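Local coordinates for protein importin-95 (Chaetomium thermophilum, PDB 4XRI) that probably ferries protein cargo into the nucleus as a flexible HEAT-repeat receptor of the importin-beta family, which generally binds a small GTPase, at residues G211-E215 against R255-Y260; E409-E413 against A448-A452; L423-M427 against T438-L442; V736-L740 against A770-I774; Y826-A832 against R870-G874. The protein carries 2 engineered substitutions. One frame throughout, in Å; residues are numbered along the deposited sequence.

Contact 1 of 5, residues G211-E215 against R255-Y260; sequences GDSLE and RIMALY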
# COMPACT_ATOMS: atom_id res chain seq x y z
N GLY A 211 16.63 -18.30 12.25
CA GLY A 211 15.53 -17.57 11.66
C GLY A 211 16.01 -16.64 10.56
O GLY A 211 15.42 -16.59 9.48
N ASP A 212 17.09 -15.92 10.84
CA ASP A 212 17.66 -14.99 9.87
C ASP A 212 18.28 -15.72 8.68
O ASP A 212 18.41 -15.15 7.60
CB ASP A 212 18.72 -14.11 10.55
CG ASP A 212 18.12 -13.11 11.52
OD1 ASP A 212 16.92 -12.80 11.40
OD2 ASP A 212 18.86 -12.62 12.40
N SER A 213 18.66 -16.97 8.88
CA SER A 213 19.41 -17.70 7.86
C SER A 213 18.53 -18.67 7.06
O SER A 213 19.05 -19.46 6.27
CB SER A 213 20.56 -18.47 8.50
OG SER A 213 21.37 -17.62 9.29
N LEU A 214 17.22 -18.59 7.26
CA LEU A 214 16.29 -19.57 6.71
C LEU A 214 16.37 -19.72 5.19
O LEU A 214 16.46 -20.84 4.68
CB LEU A 214 14.86 -19.21 7.11
CG LEU A 214 14.44 -19.73 8.48
CD1 LEU A 214 13.03 -19.30 8.82
CD2 LEU A 214 14.57 -21.25 8.51
N GLU A 215 16.34 -18.60 4.48
CA GLU A 215 16.42 -18.61 3.03
C GLU A 215 17.70 -19.30 2.56
O GLU A 215 17.69 -20.04 1.58
CB GLU A 215 16.35 -17.19 2.47
CG GLU A 215 15.04 -16.48 2.75
CD GLU A 215 14.85 -15.23 1.90
OE1 GLU A 215 15.83 -14.80 1.24
OE2 GLU A 215 13.73 -14.68 1.89
N ARG A 255 8.37 -17.55 10.09
CA ARG A 255 9.08 -17.33 8.84
C ARG A 255 9.13 -18.60 8.00
O ARG A 255 9.04 -18.55 6.78
CB ARG A 255 10.50 -16.81 9.11
CG ARG A 255 10.53 -15.35 9.51
CD ARG A 255 11.91 -14.88 9.94
NE ARG A 255 11.82 -13.54 10.51
CZ ARG A 255 12.87 -12.79 10.84
NH1 ARG A 255 14.10 -13.24 10.65
NH2 ARG A 255 12.68 -11.58 11.35
N ILE A 256 9.25 -19.74 8.68
CA ILE A 256 9.24 -21.03 8.01
C ILE A 256 7.90 -21.26 7.30
O ILE A 256 7.86 -21.65 6.13
CB ILE A 256 9.50 -22.19 9.00
CG1 ILE A 256 10.97 -22.21 9.40
CG2 ILE A 256 9.09 -23.52 8.39
CD1 ILE A 256 11.28 -23.15 10.54
N MET A 257 6.81 -20.99 8.01
CA MET A 257 5.47 -21.13 7.45
C MET A 257 5.27 -20.20 6.26
O MET A 257 4.70 -20.59 5.24
CB MET A 257 4.41 -20.85 8.51
CG MET A 257 2.97 -20.94 8.00
SD MET A 257 2.55 -22.58 7.37
CE MET A 257 2.81 -23.58 8.84
N ALA A 258 5.75 -18.97 6.38
CA ALA A 258 5.60 -17.96 5.34
C ALA A 258 6.36 -18.34 4.08
O ALA A 258 5.91 -18.07 2.96
CB ALA A 258 6.07 -16.60 5.84
N LEU A 259 7.50 -18.99 4.26
CA LEU A 259 8.36 -19.36 3.14
C LEU A 259 8.08 -20.76 2.61
O LEU A 259 8.19 -21.00 1.40
CB LEU A 259 9.83 -19.27 3.56
CG LEU A 259 10.46 -17.89 3.75
CD1 LEU A 259 11.71 -18.01 4.60
CD2 LEU A 259 10.79 -17.28 2.40
N TYR A 260 7.72 -21.68 3.49
CA TYR A 260 7.68 -23.09 3.11
C TYR A 260 6.38 -23.79 3.46
O TYR A 260 6.39 -24.95 3.87
CB TYR A 260 8.85 -23.82 3.75
CG TYR A 260 10.18 -23.15 3.49
CD1 TYR A 260 10.66 -23.02 2.20
CD2 TYR A 260 10.94 -22.64 4.54
CE1 TYR A 260 11.86 -22.39 1.95
CE2 TYR A 260 12.15 -22.02 4.30
CZ TYR A 260 12.60 -21.90 3.00
OH TYR A 260 13.80 -21.28 2.76

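Contact 2 of 5, residues E409-E413 against A448-A452; sequences EKVLE and ACSEA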
# COMPACT_ATOMS: atom_id res chain seq x y z
N GLU A 409 -22.68 -15.55 2.14
CA GLU A 409 -23.69 -14.56 2.50
C GLU A 409 -24.98 -15.26 2.90
O GLU A 409 -25.56 -14.96 3.94
CB GLU A 409 -23.95 -13.60 1.34
CG GLU A 409 -25.19 -12.74 1.53
CD GLU A 409 -25.04 -11.35 0.94
OE1 GLU A 409 -24.35 -11.20 -0.09
OE2 GLU A 409 -25.61 -10.40 1.52
N LYS A 410 -25.40 -16.23 2.08
CA LYS A 410 -26.60 -17.01 2.32
C LYS A 410 -26.65 -17.61 3.73
O LYS A 410 -27.71 -17.64 4.36
CB LYS A 410 -26.72 -18.13 1.29
CG LYS A 410 -26.99 -17.64 -0.13
CD LYS A 410 -27.12 -18.81 -1.10
CE LYS A 410 -27.43 -18.33 -2.50
NZ LYS A 410 -27.53 -19.45 -3.47
N VAL A 411 -25.50 -18.06 4.21
CA VAL A 411 -25.43 -18.65 5.55
C VAL A 411 -25.55 -17.57 6.63
O VAL A 411 -26.15 -17.79 7.68
CB VAL A 411 -24.12 -19.43 5.75
CG1 VAL A 411 -24.09 -20.07 7.13
CG2 VAL A 411 -23.97 -20.50 4.68
N LEU A 412 -24.97 -16.40 6.36
CA LEU A 412 -24.95 -15.33 7.35
C LEU A 412 -26.28 -14.58 7.46
O LEU A 412 -26.61 -14.07 8.53
CB LEU A 412 -23.84 -14.33 7.01
CG LEU A 412 -22.41 -14.76 7.32
CD1 LEU A 412 -21.44 -13.71 6.81
CD2 LEU A 412 -22.23 -14.99 8.81
N GLU A 413 -27.03 -14.52 6.36
CA GLU A 413 -28.28 -13.76 6.30
C GLU A 413 -29.23 -14.02 7.47
O GLU A 413 -29.70 -13.07 8.10
CB GLU A 413 -29.01 -14.03 4.98
CG GLU A 413 -28.22 -13.65 3.74
CD GLU A 413 -29.01 -12.79 2.77
OE1 GLU A 413 -30.26 -12.88 2.77
OE2 GLU A 413 -28.38 -12.02 2.02
N ALA A 448 -20.77 -6.22 4.48
CA ALA A 448 -20.71 -7.59 3.99
C ALA A 448 -22.10 -8.15 3.67
O ALA A 448 -22.24 -8.96 2.75
CB ALA A 448 -20.01 -8.48 5.00
N CYS A 449 -23.11 -7.74 4.43
CA CYS A 449 -24.43 -8.35 4.31
C CYS A 449 -25.58 -7.35 4.38
O CYS A 449 -26.54 -7.57 5.12
CB CYS A 449 -24.62 -9.41 5.39
SG CYS A 449 -23.32 -10.67 5.47
N SER A 450 -25.49 -6.27 3.61
CA SER A 450 -26.56 -5.28 3.58
C SER A 450 -27.87 -5.90 3.11
O SER A 450 -28.96 -5.47 3.51
CB SER A 450 -26.19 -4.11 2.66
OG SER A 450 -25.66 -4.58 1.43
N GLU A 451 -27.75 -6.92 2.27
CA GLU A 451 -28.90 -7.64 1.73
C GLU A 451 -29.74 -8.28 2.83
O GLU A 451 -30.96 -8.43 2.69
CB GLU A 451 -28.43 -8.72 0.75
CG GLU A 451 -27.65 -8.20 -0.46
CD GLU A 451 -26.19 -7.90 -0.16
OE1 GLU A 451 -25.83 -7.70 1.02
OE2 GLU A 451 -25.39 -7.88 -1.12
N ALA A 452 -29.10 -8.65 3.93
CA ALA A 452 -29.79 -9.28 5.05
C ALA A 452 -30.52 -8.26 5.90
O ALA A 452 -31.45 -8.60 6.64
CB ALA A 452 -28.81 -10.07 5.89

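Contact 3 of 5, residues L423-M427 against T438-L442; sequences LIAMM and TAYAL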
# COMPACT_ATOMS: atom_id res chain seq x y z
N LEU A 423 -27.94 -6.37 18.44
CA LEU A 423 -26.71 -5.62 18.23
C LEU A 423 -26.97 -4.12 18.25
O LEU A 423 -26.16 -3.35 18.76
CB LEU A 423 -26.05 -6.02 16.91
CG LEU A 423 -24.58 -5.62 16.80
CD1 LEU A 423 -23.77 -6.32 17.86
CD2 LEU A 423 -24.03 -5.92 15.42
N ILE A 424 -28.11 -3.71 17.70
CA ILE A 424 -28.49 -2.30 17.72
C ILE A 424 -28.72 -1.84 19.16
O ILE A 424 -28.36 -0.72 19.53
CB ILE A 424 -29.76 -2.04 16.89
CG1 ILE A 424 -29.45 -2.23 15.40
CG2 ILE A 424 -30.29 -0.64 17.13
CD1 ILE A 424 -30.66 -2.06 14.51
N ALA A 425 -29.30 -2.72 19.97
CA ALA A 425 -29.55 -2.42 21.37
C ALA A 425 -28.24 -2.23 22.14
O ALA A 425 -28.19 -1.50 23.12
CB ALA A 425 -30.38 -3.53 22.01
N MET A 426 -27.19 -2.88 21.66
CA MET A 426 -25.87 -2.81 22.30
C MET A 426 -25.27 -1.40 22.20
O MET A 426 -24.29 -1.09 22.88
CB MET A 426 -24.92 -3.82 21.66
CG MET A 426 -23.92 -4.44 22.63
SD MET A 426 -24.69 -5.63 23.73
CE MET A 426 -25.83 -6.43 22.59
N MET A 427 -25.87 -0.56 21.36
CA MET A 427 -25.41 0.82 21.20
C MET A 427 -25.71 1.66 22.44
O MET A 427 -25.19 2.76 22.58
CB MET A 427 -26.06 1.45 19.97
CG MET A 427 -25.61 0.83 18.65
SD MET A 427 -23.95 1.36 18.16
CE MET A 427 -24.28 3.05 17.66
N THR A 438 -19.49 -2.07 18.84
CA THR A 438 -20.81 -2.35 18.31
C THR A 438 -21.04 -1.59 17.01
O THR A 438 -21.52 -2.14 16.02
CB THR A 438 -21.91 -1.98 19.31
OG1 THR A 438 -21.80 -2.81 20.48
CG2 THR A 438 -23.28 -2.18 18.69
N ALA A 439 -20.69 -0.31 17.02
CA ALA A 439 -20.81 0.54 15.84
C ALA A 439 -20.01 -0.03 14.67
O ALA A 439 -20.51 -0.12 13.55
CB ALA A 439 -20.36 1.96 16.15
N TYR A 440 -18.77 -0.41 14.95
CA TYR A 440 -17.88 -0.98 13.94
C TYR A 440 -18.42 -2.30 13.40
O TYR A 440 -18.33 -2.57 12.20
CB TYR A 440 -16.48 -1.18 14.52
CG TYR A 440 -15.44 -1.57 13.49
CD1 TYR A 440 -14.79 -0.59 12.73
CD2 TYR A 440 -15.10 -2.90 13.27
CE1 TYR A 440 -13.84 -0.93 11.80
CE2 TYR A 440 -14.15 -3.25 12.33
CZ TYR A 440 -13.52 -2.26 11.60
OH TYR A 440 -12.57 -2.60 10.66
N ALA A 441 -18.97 -3.11 14.30
CA ALA A 441 -19.54 -4.40 13.92
C ALA A 441 -20.74 -4.20 13.01
O ALA A 441 -20.96 -4.97 12.08
CB ALA A 441 -19.94 -5.18 15.17
N LEU A 442 -21.52 -3.15 13.28
CA LEU A 442 -22.66 -2.80 12.45
C LEU A 442 -22.21 -2.36 11.06
O LEU A 442 -22.90 -2.59 10.07
CB LEU A 442 -23.50 -1.71 13.12
CG LEU A 442 -24.34 -2.16 14.31
CD1 LEU A 442 -24.84 -0.97 15.11
CD2 LEU A 442 -25.51 -3.01 13.83

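Contact 4 of 5, residues V736-L740 against A770-I774; sequences VAQVL and AWGGI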
# COMPACT_ATOMS: atom_id res chain seq x y z
N VAL A 736 4.99 15.27 -31.37
CA VAL A 736 4.27 14.29 -30.56
C VAL A 736 4.48 12.86 -31.05
O VAL A 736 4.66 11.94 -30.25
CB VAL A 736 2.76 14.61 -30.54
CG1 VAL A 736 1.98 13.48 -29.88
CG2 VAL A 736 2.50 15.92 -29.82
N ALA A 737 4.47 12.68 -32.37
CA ALA A 737 4.73 11.36 -32.96
C ALA A 737 6.12 10.88 -32.57
O ALA A 737 6.32 9.70 -32.28
CB ALA A 737 4.59 11.42 -34.47
N GLN A 738 7.06 11.81 -32.56
CA GLN A 738 8.43 11.56 -32.12
C GLN A 738 8.45 11.04 -30.68
O GLN A 738 9.12 10.05 -30.38
CB GLN A 738 9.25 12.85 -32.25
CG GLN A 738 10.71 12.74 -31.86
CD GLN A 738 11.48 14.00 -32.21
OE1 GLN A 738 11.54 14.41 -33.37
NE2 GLN A 738 12.08 14.63 -31.21
N VAL A 739 7.70 11.71 -29.81
CA VAL A 739 7.60 11.33 -28.41
C VAL A 739 6.93 9.97 -28.24
O VAL A 739 7.40 9.12 -27.48
CB VAL A 739 6.82 12.39 -27.61
CG1 VAL A 739 6.58 11.90 -26.19
CG2 VAL A 739 7.56 13.71 -27.62
N LEU A 740 5.83 9.77 -28.97
CA LEU A 740 5.08 8.52 -28.90
C LEU A 740 5.94 7.32 -29.31
O LEU A 740 5.87 6.26 -28.70
CB LEU A 740 3.84 8.59 -29.79
CG LEU A 740 2.74 9.59 -29.42
CD1 LEU A 740 1.64 9.65 -30.47
CD2 LEU A 740 2.17 9.24 -28.06
N ALA A 770 -3.24 8.46 -26.98
CA ALA A 770 -2.69 9.54 -27.79
C ALA A 770 -2.93 9.29 -29.27
O ALA A 770 -3.49 10.13 -29.97
CB ALA A 770 -1.20 9.72 -27.51
N TRP A 771 -2.50 8.11 -29.74
CA TRP A 771 -2.69 7.75 -31.15
C TRP A 771 -4.17 7.77 -31.53
O TRP A 771 -4.53 8.24 -32.61
CB TRP A 771 -2.09 6.37 -31.44
CG TRP A 771 -0.60 6.37 -31.64
CD1 TRP A 771 0.31 5.57 -31.00
CD2 TRP A 771 0.16 7.20 -32.54
NE1 TRP A 771 1.58 5.85 -31.45
CE2 TRP A 771 1.52 6.85 -32.39
CE3 TRP A 771 -0.18 8.21 -33.45
CZ2 TRP A 771 2.53 7.46 -33.12
CZ3 TRP A 771 0.83 8.81 -34.17
CH2 TRP A 771 2.17 8.44 -34.00
N GLY A 772 -5.01 7.27 -30.63
CA GLY A 772 -6.44 7.25 -30.86
C GLY A 772 -7.04 8.62 -31.11
O GLY A 772 -7.81 8.81 -32.05
N GLY A 773 -6.67 9.59 -30.28
CA GLY A 773 -7.13 10.96 -30.45
C GLY A 773 -6.56 11.60 -31.70
O GLY A 773 -7.24 12.35 -32.40
N ILE A 774 -5.30 11.29 -31.99
CA ILE A 774 -4.61 11.83 -33.16
C ILE A 774 -5.22 11.32 -34.46
O ILE A 774 -5.48 12.10 -35.38
CB ILE A 774 -3.11 11.50 -33.12
CG1 ILE A 774 -2.42 12.30 -32.01
CG2 ILE A 774 -2.47 11.80 -34.46
CD1 ILE A 774 -0.98 11.88 -31.75
O HOH W 1 4.11 4.78 -30.61

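Contact 5 of 5, residues Y826-A832 against R870-G874; sequences YPNGQLA and RQIAG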
# COMPACT_ATOMS: atom_id res chain seq x y z
N TYR A 826 -8.41 4.80 -42.83
CA TYR A 826 -7.95 4.34 -44.13
C TYR A 826 -8.85 3.22 -44.64
O TYR A 826 -8.52 2.04 -44.51
CB TYR A 826 -6.50 3.88 -44.06
CG TYR A 826 -5.55 4.95 -43.57
CD1 TYR A 826 -5.03 5.89 -44.45
CD2 TYR A 826 -5.21 5.04 -42.23
CE1 TYR A 826 -4.17 6.88 -44.01
CE2 TYR A 826 -4.36 6.03 -41.78
CZ TYR A 826 -3.84 6.94 -42.67
OH TYR A 826 -2.99 7.93 -42.22
N PRO A 827 -10.00 3.59 -45.21
CA PRO A 827 -10.99 2.64 -45.72
C PRO A 827 -10.55 2.05 -47.05
O PRO A 827 -9.39 2.20 -47.42
CB PRO A 827 -12.25 3.49 -45.87
CG PRO A 827 -11.72 4.84 -46.21
CD PRO A 827 -10.41 4.99 -45.46
N ASN A 828 -11.49 1.41 -47.76
CA ASN A 828 -11.22 0.70 -49.02
C ASN A 828 -9.87 -0.01 -49.06
O ASN A 828 -9.13 0.10 -50.03
CB ASN A 828 -11.33 1.66 -50.22
CG ASN A 828 -12.76 2.08 -50.51
OD1 ASN A 828 -13.71 1.40 -50.13
ND2 ASN A 828 -12.92 3.23 -51.16
N GLY A 829 -9.56 -0.73 -47.98
CA GLY A 829 -8.44 -1.65 -47.93
C GLY A 829 -7.06 -1.11 -48.26
O GLY A 829 -6.35 -1.69 -49.08
N GLN A 830 -6.67 -0.02 -47.61
CA GLN A 830 -5.31 0.50 -47.75
C GLN A 830 -4.42 -0.16 -46.71
O GLN A 830 -3.19 -0.14 -46.82
CB GLN A 830 -5.28 2.02 -47.60
CG GLN A 830 -6.41 2.73 -48.33
CD GLN A 830 -6.30 4.23 -48.23
OE1 GLN A 830 -5.20 4.79 -48.20
NE2 GLN A 830 -7.44 4.90 -48.16
N LEU A 831 -5.05 -0.73 -45.69
CA LEU A 831 -4.33 -1.41 -44.61
C LEU A 831 -4.77 -2.87 -44.50
O LEU A 831 -4.53 -3.51 -43.48
CB LEU A 831 -4.56 -0.70 -43.28
CG LEU A 831 -4.25 0.79 -43.19
CD1 LEU A 831 -4.44 1.28 -41.76
CD2 LEU A 831 -2.85 1.09 -43.68
N ALA A 832 -5.42 -3.37 -45.55
CA ALA A 832 -5.92 -4.74 -45.56
C ALA A 832 -4.81 -5.74 -45.31
O ALA A 832 -5.00 -6.73 -44.61
CB ALA A 832 -6.61 -5.04 -46.89
N ARG A 870 -14.40 -5.58 -42.48
CA ARG A 870 -14.81 -4.64 -43.54
C ARG A 870 -13.59 -4.10 -44.29
O ARG A 870 -13.72 -3.53 -45.37
CB ARG A 870 -15.63 -3.48 -42.97
CG ARG A 870 -16.85 -3.93 -42.18
CD ARG A 870 -17.95 -2.87 -42.16
NE ARG A 870 -17.48 -1.57 -41.67
CZ ARG A 870 -18.19 -0.77 -40.89
NH1 ARG A 870 -17.69 0.39 -40.49
NH2 ARG A 870 -19.41 -1.13 -40.50
N GLN A 871 -12.41 -4.27 -43.70
CA GLN A 871 -11.15 -3.95 -44.37
C GLN A 871 -10.72 -5.05 -45.35
O GLN A 871 -10.30 -4.76 -46.46
CB GLN A 871 -10.04 -3.70 -43.35
CG GLN A 871 -9.86 -2.24 -42.96
CD GLN A 871 -9.08 -1.45 -44.00
OE1 GLN A 871 -8.15 -1.98 -44.62
NE2 GLN A 871 -9.45 -0.19 -44.19
N ILE A 872 -10.80 -6.31 -44.93
CA ILE A 872 -10.24 -7.41 -45.74
C ILE A 872 -10.75 -7.37 -47.19
O ILE A 872 -10.00 -7.59 -48.13
CB ILE A 872 -10.55 -8.83 -45.13
CG1 ILE A 872 -9.54 -9.19 -44.02
CG2 ILE A 872 -10.67 -9.87 -46.18
CD1 ILE A 872 -9.94 -8.61 -42.69
N ALA A 873 -12.04 -7.11 -47.35
CA ALA A 873 -12.62 -7.01 -48.69
C ALA A 873 -12.79 -5.55 -49.11
O ALA A 873 -13.56 -4.80 -48.51
CB ALA A 873 -13.96 -7.73 -48.75
N GLY A 874 -12.07 -5.15 -50.15
CA GLY A 874 -12.17 -3.81 -50.69
C GLY A 874 -13.22 -3.73 -51.78
O GLY A 874 -13.85 -4.73 -52.12

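Contact 1 of 5, residues G211-E215 against R255-Y260
The two segments run in broadly the same direction: Gly211 faces Arg255, Leu214 faces Ile256 and Glu215 faces Leu259, with CA–CA distances of 7.0, 7.3 and 8.1 Å. Helix 200-212 breaks at Ser213, whose hydroxyl turns back to Ala209 O, and a short helix resumes at Leu214, while 255-260 belongs to the last turns of helix 243-260. Gly211 contributes backbone, its O lying 3.8 Å from Arg255 NH1. Leu214 is the apolar centre. Its CD1 lies 3.6 Å from Ile256 CG1 and 3.6 Å from Arg255 CB, and its CB is 4.2 Å from Leu259 CD1, so a branched side chain fills the groove between helices. Arg255 spends its methylenes on this leucine and its charge at the rim, where NH1 donates to Asp212 OD1 at 3.0 Å in a salt bridge. A long, flexible side chain suits this double task. Glu215 packs OE2 4.0 Å from Leu259 CD2, but its charge is matched by Arg175. Tyr260, its ring stacked with Phe221, brings OH to 3.3 Å from Leu214 O, a weak hydrogen bond at best. Side-by-side packing of this kind is characteristic of equivalent helices in successive HEAT repeats: helices 200-212 and 243-260 appear to be the second helices of adjoining repeats, and contacts like this one stack repeats into the superhelix.

Contact 2 of 5, residues E409-E413 against A448-A452
Glu409, in the first turn of helix 409-425, reaches across with an extended side chain to the C-terminal end of helix 432-449. Its OE2 lies 3.7 Å from Cys449 CA and only 2.8 Å from Glu451 OE1, two acceptors with no hydrogen bond between them. Ser450 OG donates to that same Glu451 OE1 at 3.2 Å. Leu412 supplies the apolar part: CD1 touches Cys449 SG at 3.8 Å, and Met404, Pro407 and Ile374 also pack against the leucine, a place that suits two side chains without charge. Glu413 also meets the segment through its backbone, CA lying 3.8 Å from Ala452 CB; a residue as small as alanine permits a CA–CA separation of 4.9 Å. The Glu413 carboxylate is nearer still, OE2 lying 3.5 Å from Glu451 CB. Together these contacts close the open end of an antiparallel HEAT hairpin. Such cohesion as the segments show comes from apolar contacts of Leu412 and Ala452; the close carboxylates add no attraction, and their pairing is unfavourable if both are charged.

Contact 3 of 5, residues L423-M427 against T438-L442
Near the turn of the HEAT hairpin, where Met427 CA and Thr438 CA are 6.3 Å apart, side-chain torsions decide who meets whom. Leu423 points CB sideways, but its tp rotamer swings CD2 to 3.6 Å from Leu442 CD2 and 4.2 Å from Ala441 CB. Leu442, in mt, also meets Met427, with CD1 3.9 Å from SD. Met427 adopts mmm, folding an unbranched and pliable chain so that SD settles 3.6 Å from Thr438 CG2 and 4.2 Å from Ala439 CB. Met426 does the reverse: CB points toward the partner helix, yet the sulfur end leads away, leaving CG 3.4 Å from Thr438 OG1. Thr438 in rotamer m satisfies its hydroxyl on Val434 O, within its own helix, and lays CG2 only 3.1 Å from Leu423 O. Val397 of the preceding repeat and Leu462 and Leu466 of the next extend the cluster. With no hydrogen bond between the segments, the hairpin is held here by shape and hydrophobicity, which threonine can join because its own helix takes care of its polar atom.

Contact 4 of 5, residues V736-L740 against A770-I774
Helices 730-743 and 754-780 form an antiparallel pair of the kind that makes up a HEAT repeat; over these short segments their axes approach to 11.6 Å with a signed crossing angle of -151°. That spacing is wide enough for large side chains to interleave. Along the second helix, Ala770 comes first. Its methyl points toward the partner and, being small, lets Leu740 press in, CD2 to CB at 3.4 Å. Trp771 follows. Its CB points sideways, yet the indole extends into the interface and offers a broad apolar face to Leu740, whose CD1 sits 3.4 Å from the centroid of the six-membered ring and 11° off the normal, a CH-pi contact. At the far end of the ring, CH2 lies 3.9 Å from Ala737 CB, and Tyr790 covers both residues. The one polar atom of the indole is served by water: NE1 donates to it at 2.9 Å, and the same water gives a weak hydrogen bond to Leu740 O at 3.0 Å, so tryptophan can be buried without wasting its N–H. One turn later Ile774 points toward the partner helix, with Phe729 and Ala722 packed on it from outside the pair. The mt rotamer extends the side chain so that its terminal methyl rests against two neighbours at once: Ile774 CD1 is 3.7 Å from Leu740 CD1 and 3.8 Å from Val736 CG1.

Contact 5 of 5, residues Y826-A832 against R870-G874
Polar contacts dominate, and they centre on Gln871 in the last turn of helix 855-872, the residue with the largest covered area here. Its NE2 donates to Tyr826 O in a very short hydrogen bond of 2.4 Å, with an angle of 121° that is far from linear, and also makes a weak one to Ala823 O. Ala823 O lies in the last turn of helix 809-825 and Tyr826 O just beyond it, where the chain leaves helical geometry, so glutamine, long and carrying an amide, suits the task of reaching them. Its OE1 lies 3.2 Å from Ala832 N at an angle too poor for a hydrogen bond, and 3.3 Å from Gly829 CA.

Close backbone approach is the second theme. CA–CA distances fall to 5.0 Å for Gly829–Gln871 and 5.1 Å for Ala832–Ile872. Asn828 and Gly829 both have positive phi, which favours glycine at the latter, where a CB would also lie just 3.5 Å from Gln871 O. No apolar side-chain pair joins the segments; the nearest approach of Ala832 CB to Ile872 is to its O, at 4.4 Å, while Tyr826 and Leu831 pack on Val791 and Phe795 of helix 791-802. The arrangement, a loop between consecutive helical hairpins resting on the end of a later helix, fits the C-terminal edge of a HEAT-type superhelix.

Contacts 3 and 4 are buried, while contacts 1, 2 and 5 are partly exposed, and the chemistry follows. Inside the hairpins apolar chains mesh without a direct hydrogen bond, contact 4 adding an aromatic face and a bridging water; the partly exposed sites bring in a salt bridge (contact 1), crowded carboxylates (contact 2) or an amide hydrogen-bonded to a backbone carbonyl (contact 5). Contacts 2 and 3 hold the same two helices, 409-425 and 432-449, at opposite ends, their centres 16 Å apart, with contact 3 nested inside contact 2. Contact 1 probably joins neighbouring repeats, and contact 5 sets an inter-helix loop against a helix end. Contacts 4 and 5 approach within about 8 Å between nearest atoms, far from contact 1.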